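Local coordinates for protein N2152 (PDB 5U22) that probably hydrolyses rare arabinosyl substrates as a family 39 glycoside hydrolase built from a TIM barrel and a beta sandwich, at residues Gly348-Asp351 with Gly352-Ala356; Lys132-Leu136 with Thr137-Gly141; Ser363-Gly366 with Ser367-Val371. All coordinates share one frame; numbering follows the deposited sequence.

Contact 1 of 3, residues Gly348-Asp351 with Gly352-Ala356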
loop_
_atom_site.group_PDB
_atom_site.type_symbol
_atom_site.label_atom_id
_atom_site.label_comp_id
_atom_site.label_asym_id
_atom_site.label_seq_id
_atom_site.Cartn_x
_atom_site.Cartn_y
_atom_site.Cartn_z
ATOM N N GLY A 348 -8.482 -4.299 13.643
ATOM C CA GLY A 348 -9.102 -5.397 12.939
ATOM C C GLY A 348 -9.935 -6.281 13.848
ATOM O O GLY A 348 -9.907 -6.153 15.081
ATOM N N PRO A 349 -10.711 -7.204 13.231
ATOM C CA PRO A 349 -11.511 -8.174 13.996
ATOM C C PRO A 349 -10.784 -8.739 15.208
ATOM O O PRO A 349 -9.635 -9.182 15.112
ATOM C CB PRO A 349 -11.805 -9.263 12.954
ATOM C CG PRO A 349 -11.907 -8.460 11.656
ATOM C CD PRO A 349 -10.867 -7.375 11.774
ATOM N N ASN A 350 -11.436 -8.700 16.366
ATOM C CA ASN A 350 -10.795 -9.146 17.596
ATOM C C ASN A 350 -11.872 -9.514 18.606
ATOM O O ASN A 350 -13.067 -9.286 18.386
ATOM C CB ASN A 350 -9.857 -8.064 18.154
ATOM C CG ASN A 350 -10.598 -6.816 18.587
ATOM O OD1 ASN A 350 -11.202 -6.778 19.661
ATOM N ND2 ASN A 350 -10.553 -5.781 17.752
ATOM N N ASP A 351 -11.428 -10.072 19.735
ATOM C CA ASP A 351 -12.346 -10.665 20.701
ATOM C C ASP A 351 -12.920 -9.661 21.700
ATOM O O ASP A 351 -13.667 -10.065 22.604
ATOM C CB ASP A 351 -11.653 -11.818 21.439
ATOM C CG ASP A 351 -11.623 -13.091 20.618
ATOM O OD1 ASP A 351 -12.324 -13.150 19.578
ATOM O OD2 ASP A 351 -10.929 -14.047 21.024
ATOM N N GLY A 352 -12.614 -8.374 21.555
ATOM C CA GLY A 352 -13.219 -7.335 22.358
ATOM C C GLY A 352 -12.361 -6.863 23.508
ATOM O O GLY A 352 -12.722 -5.878 24.167
ATOM N N SER A 353 -11.270 -7.576 23.789
ATOM C CA SER A 353 -10.160 -7.121 24.612
ATOM C C SER A 353 -8.884 -7.355 23.822
ATOM O O SER A 353 -8.795 -8.299 23.034
ATOM C CB SER A 353 -10.079 -7.875 25.954
ATOM O OG SER A 353 -11.146 -7.507 26.810
ATOM N N VAL A 354 -7.888 -6.505 24.035
ATOM C CA VAL A 354 -6.586 -6.677 23.408
ATOM C C VAL A 354 -5.499 -6.614 24.472
ATOM O O VAL A 354 -5.522 -5.750 25.353
ATOM C CB VAL A 354 -6.331 -5.615 22.317
ATOM C CG1 VAL A 354 -4.866 -5.653 21.866
ATOM C CG2 VAL A 354 -7.274 -5.839 21.143
ATOM N N LYS A 355 -4.541 -7.526 24.378
ATOM C CA LYS A 355 -3.346 -7.527 25.207
ATOM C C LYS A 355 -2.160 -7.366 24.270
ATOM O O LYS A 355 -1.888 -8.251 23.449
ATOM C CB LYS A 355 -3.238 -8.818 26.013
ATOM C CG LYS A 355 -2.103 -8.858 27.018
ATOM C CD LYS A 355 -2.000 -10.266 27.586
ATOM C CE LYS A 355 -1.069 -10.342 28.779
ATOM N NZ LYS A 355 -1.015 -11.745 29.325
ATOM N N ALA A 356 -1.483 -6.225 24.367
ATOM C CA ALA A 356 -0.308 -5.936 23.560
ATOM C C ALA A 356 0.917 -6.202 24.418
ATOM O O ALA A 356 1.207 -5.445 25.350
ATOM C CB ALA A 356 -0.336 -4.497 23.052
#
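Asn350 turns the oxygen of its amide toward the backbone of Gly352. OD1 accepts from Gly352 N at 2.9 Å, and the donor sits 17° out of the carbonyl plane. This is an Asx turn, closed two residues on from the asparagine. The first torsion places CG between the backbone N and the carbonyl carbon (chi1 65°), which folds the amide back over its own main chain. The nitrogen end of the amide then faces the other way along the loop. There ND2 donates to Gly348 O at 2.8 Å, nearly in line with the C=O bond. The methyl CG2 of Val354 lies 4.3 Å from Asn350 OD1, well off the direction of the Gly352 bond. Asp351 meets Gly352 through CB, while its carboxylate leads away. At the backbone angles of Gly352 a side chain would run into the carbonyl O of Asp351. The turn leads the chain from strand 341-347 into strand 353-359. Thr410 OG1 also bonds to Asn350 OD1, and ND2 gives a second bond to Asn411 O. Two of the four bonds brace the loop internally and two tie it to Thr410 and Asn411, so a flipped amide would probably lose most of them.

Contact 2 of 3, residues Lys132-Leu136 with Thr137-Gly141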
loop_
_atom_site.group_PDB
_atom_site.type_symbol
_atom_site.label_atom_id
_atom_site.label_comp_id
_atom_site.label_asym_id
_atom_site.label_seq_id
_atom_site.Cartn_x
_atom_site.Cartn_y
_atom_site.Cartn_z
ATOM N N LYS A 132 9.562 12.153 -20.726
ATOM C CA LYS A 132 10.948 12.621 -20.769
ATOM C C LYS A 132 11.025 14.145 -20.785
ATOM O O LYS A 132 11.885 14.735 -20.117
ATOM C CB LYS A 132 11.668 12.031 -21.985
ATOM C CG LYS A 132 11.926 10.534 -21.890
ATOM N N LYS A 133 10.130 14.800 -21.533
ATOM C CA LYS A 133 10.151 16.258 -21.606
ATOM C C LYS A 133 9.822 16.903 -20.264
ATOM O O LYS A 133 10.266 18.025 -19.993
ATOM C CB LYS A 133 9.175 16.745 -22.675
ATOM N N SER A 134 9.040 16.224 -19.417
ATOM C CA SER A 134 8.694 16.791 -18.116
ATOM C C SER A 134 9.925 16.995 -17.236
ATOM O O SER A 134 9.918 17.856 -16.350
ATOM C CB SER A 134 7.690 15.887 -17.390
ATOM O OG SER A 134 8.369 14.772 -16.825
ATOM N N GLY A 135 10.976 16.210 -17.442
ATOM C CA GLY A 135 12.145 16.272 -16.592
ATOM C C GLY A 135 11.995 15.595 -15.245
ATOM O O GLY A 135 12.964 15.558 -14.481
ATOM N N LEU A 136 10.817 15.054 -14.932
ATOM C CA LEU A 136 10.594 14.425 -13.640
ATOM C C LEU A 136 11.180 13.021 -13.622
ATOM O O LEU A 136 11.139 12.301 -14.624
ATOM C CB LEU A 136 9.097 14.368 -13.326
ATOM C CG LEU A 136 8.383 15.722 -13.272
ATOM C CD1 LEU A 136 6.906 15.541 -13.582
ATOM C CD2 LEU A 136 8.568 16.385 -11.914
ATOM N N THR A 137 11.741 12.643 -12.477
ATOM C CA THR A 137 12.248 11.291 -12.279
ATOM C C THR A 137 11.656 10.649 -11.027
ATOM O O THR A 137 12.204 9.667 -10.530
ATOM C CB THR A 137 13.779 11.284 -12.202
ATOM O OG1 THR A 137 14.214 12.260 -11.243
ATOM C CG2 THR A 137 14.392 11.595 -13.567
ATOM N N ASN A 138 10.550 11.182 -10.496
ATOM C CA ASN A 138 9.910 10.552 -9.347
ATOM C C ASN A 138 8.801 9.586 -9.750
ATOM O O ASN A 138 7.858 9.365 -8.978
ATOM C CB ASN A 138 9.389 11.608 -8.366
ATOM C CG ASN A 138 8.412 12.586 -8.992
ATOM O OD1 ASN A 138 8.338 12.722 -10.211
ATOM N ND2 ASN A 138 7.655 13.286 -8.146
ATOM N N PHE A 139 8.891 8.999 -10.937
ATOM C CA PHE A 139 8.007 7.901 -11.273
ATOM C C PHE A 139 8.568 6.601 -10.714
ATOM O O PHE A 139 9.785 6.404 -10.635
ATOM C CB PHE A 139 7.824 7.786 -12.785
ATOM C CG PHE A 139 7.383 9.060 -13.431
ATOM C CD1 PHE A 139 6.063 9.472 -13.356
ATOM C CD2 PHE A 139 8.299 9.854 -14.114
ATOM C CE1 PHE A 139 5.652 10.652 -13.969
ATOM C CE2 PHE A 139 7.904 11.036 -14.709
ATOM C CZ PHE A 139 6.573 11.436 -14.640
ATOM N N TYR A 140 7.657 5.728 -10.298
ATOM C CA TYR A 140 7.999 4.422 -9.755
ATOM C C TYR A 140 8.311 3.420 -10.855
ATOM O O TYR A 140 9.161 2.536 -10.673
ATOM C CB TYR A 140 6.826 3.931 -8.917
ATOM C CG TYR A 140 7.031 2.701 -8.063
ATOM C CD1 TYR A 140 8.028 2.644 -7.095
ATOM C CD2 TYR A 140 6.171 1.612 -8.185
ATOM C CE1 TYR A 140 8.165 1.516 -6.281
ATOM C CE2 TYR A 140 6.304 0.497 -7.382
ATOM C CZ TYR A 140 7.301 0.449 -6.442
ATOM O OH TYR A 140 7.402 -0.670 -5.644
ATOM N N GLY A 141 7.621 3.535 -11.978
ATOM C CA GLY A 141 7.850 2.650 -13.104
ATOM C C GLY A 141 6.710 2.770 -14.087
ATOM O O GLY A 141 5.703 3.437 -13.831
#
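Phe139 and Leu136 both carry CG anti to the carbonyl carbon (chi1 -53° and -59°), and this brings the CE2 corner of the ring against Leu136 CB, which stands off the ring plane. CE2 does most of the touching. It lies 3.8 Å from Leu136 CB, an apolar contact, and 3.5 Å from Leu136 O, which sits at the ring edge near its plane. Ser134 OG is also at that edge, 4.3 Å from CE2. The hydroxyl is held in place by its own bonds: OG accepts from Leu136 N at 3.1 Å in an almost straight bond (168°), an ST turn, and donates to Lys131 O. Gly135, at positive phi, ends the helical run inside this turn. The stretch is the alpha-to-beta connection of a beta-alpha-beta unit of the TIM barrel, in which helix 117-134 hands over to strand 139-143, parallel to strand 98-102. Phe139 also packs on Val99 and Ile101 of strand 98-102 and on Ala88 of helix 84-91. An alanine in place of Phe139 would probably leave Leu136 CB without its aromatic neighbour and open a gap between the turn and strand 98-102. Asn138 lies beside Leu136, with the two side chains pointing the same way. Its OD1 is 3.6 Å from Leu136 CB and 4.0 Å from Leu136 CD2. That oxygen is buried here and has no polar partner in the model. The other end of the amide is secured, since ND2 donates to Ala88 O of helix 84-91.

Contact 3 of 3, residues Ser363-Gly366 with Ser367-Val371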
loop_
_atom_site.group_PDB
_atom_site.type_symbol
_atom_site.label_atom_id
_atom_site.label_comp_id
_atom_site.label_asym_id
_atom_site.label_seq_id
_atom_site.Cartn_x
_atom_site.Cartn_y
_atom_site.Cartn_z
ATOM N N SER A 363 16.520 -0.541 25.871
ATOM C CA SER A 363 17.170 -0.154 27.107
ATOM C C SER A 363 17.114 1.344 27.326
ATOM O O SER A 363 17.248 1.789 28.474
ATOM C CB SER A 363 18.613 -0.645 27.106
ATOM O OG SER A 363 19.324 -0.079 26.025
ATOM N N PHE A 364 16.890 2.141 26.264
ATOM C CA PHE A 364 16.797 3.580 26.489
ATOM C C PHE A 364 15.592 3.948 27.347
ATOM O O PHE A 364 15.562 5.046 27.906
ATOM C CB PHE A 364 16.814 4.378 25.159
ATOM C CG PHE A 364 15.628 4.158 24.240
ATOM C CD1 PHE A 364 14.351 4.620 24.563
ATOM C CD2 PHE A 364 15.823 3.587 22.990
ATOM C CE1 PHE A 364 13.282 4.433 23.691
ATOM C CE2 PHE A 364 14.765 3.407 22.107
ATOM C CZ PHE A 364 13.497 3.820 22.457
ATOM N N LEU A 365 14.617 3.049 27.484
ATOM C CA LEU A 365 13.488 3.304 28.368
ATOM C C LEU A 365 13.832 3.089 29.837
ATOM O O LEU A 365 13.045 3.490 30.699
ATOM C CB LEU A 365 12.304 2.412 27.985
ATOM C CG LEU A 365 11.713 2.621 26.587
ATOM C CD1 LEU A 365 10.696 1.532 26.235
ATOM C CD2 LEU A 365 11.065 3.989 26.476
ATOM N N GLY A 366 14.977 2.482 30.142
ATOM C CA GLY A 366 15.309 2.223 31.533
ATOM C C GLY A 366 14.292 1.295 32.164
ATOM O O GLY A 366 13.833 0.329 31.553
ATOM N N SER A 367 13.924 1.581 33.410
ATOM C CA SER A 367 13.001 0.710 34.123
ATOM C C SER A 367 11.577 1.228 34.095
ATOM O O SER A 367 10.692 0.625 34.715
ATOM C CB SER A 367 13.453 0.533 35.575
ATOM O OG SER A 367 13.283 1.747 36.275
ATOM N N SER A 368 11.332 2.324 33.383
ATOM C CA SER A 368 10.050 3.009 33.434
ATOM C C SER A 368 9.726 3.542 32.053
ATOM O O SER A 368 10.491 4.342 31.508
ATOM C CB SER A 368 10.092 4.153 34.446
ATOM O OG SER A 368 8.792 4.649 34.663
ATOM N N ALA A 369 8.593 3.121 31.502
ATOM C CA ALA A 369 8.154 3.576 30.194
ATOM C C ALA A 369 6.872 4.383 30.324
ATOM O O ALA A 369 5.947 3.991 31.040
ATOM C CB ALA A 369 7.929 2.397 29.248
ATOM N N HIS A 370 6.809 5.504 29.619
ATOM C CA HIS A 370 5.568 6.260 29.532
ATOM C C HIS A 370 4.747 5.737 28.355
ATOM O O HIS A 370 5.230 5.725 27.217
ATOM C CB HIS A 370 5.847 7.748 29.373
ATOM C CG HIS A 370 4.612 8.577 29.444
ATOM N ND1 HIS A 370 3.916 8.767 30.619
ATOM C CD2 HIS A 370 3.912 9.218 28.480
ATOM C CE1 HIS A 370 2.852 9.511 30.381
ATOM N NE2 HIS A 370 2.833 9.808 29.093
ATOM N N VAL A 371 3.517 5.303 28.624
ATOM C CA VAL A 371 2.681 4.635 27.626
ATOM C C VAL A 371 1.437 5.476 27.379
ATOM O O VAL A 371 0.643 5.705 28.296
ATOM C CB VAL A 371 2.298 3.215 28.067
ATOM C CG1 VAL A 371 1.399 2.554 27.027
ATOM C CG2 VAL A 371 3.565 2.397 28.297
#
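Leu365 meets Ala369 across a tight turn, one side chain against a single methyl. The leucine CB starts 4.6 Å from Ala369 CB. CG keeps a similar separation. At the tip the branches divide, and CD1 makes the nearest approach, 4.2 Å from Ala369 CB, while CD2 stays slightly farther off at 4.5 Å. With CG anti to the carbonyl carbon (chi1 -63°), the side chain runs alongside the start of the strand. Ile420 and Ile398 touch both Leu365 and Ala369, so the pair forms part of a small apolar cluster. On the backbone side, Ser368 N donates to Leu365 O over 3.4 Å, a weak bond. The carbonyl oxygens of Leu365 and Ser368 lie only 2.8 Å apart; both are acceptors, so this is a close approach and not a bond. Gly366 has positive phi, and a CB there would clash with Ser367 N. Ser363 O, one turn back, accepts from Gly366 N and closes the short 3-10 segment. Residues 365 to 368 form a type II' beta turn with glycine at its second position, here carrying the chain from a 3-10 segment into strand 368-376 of the beta-sandwich domain.

From the N terminus, contact 2 comes first. It closes the short connection between helix 117-134 and strand 139-143 in the TIM barrel. Contact 1 follows much later, in the beta-sandwich part, where it closes the loop between strands 341-347 and 353-359. Contact 3 comes next and turns the chain into strand 368-376. The three lie in series; none nests in or crosses another. Strand 353-359 leaves contact 1, and strand 368-376 leaves contact 3; both belong to the same mixed sheet. The centres of contacts 1 and 3 are about 24 Å apart. Contact 2 is remote, with its centre about 44 Å from that of contact 1, across the chain's centre.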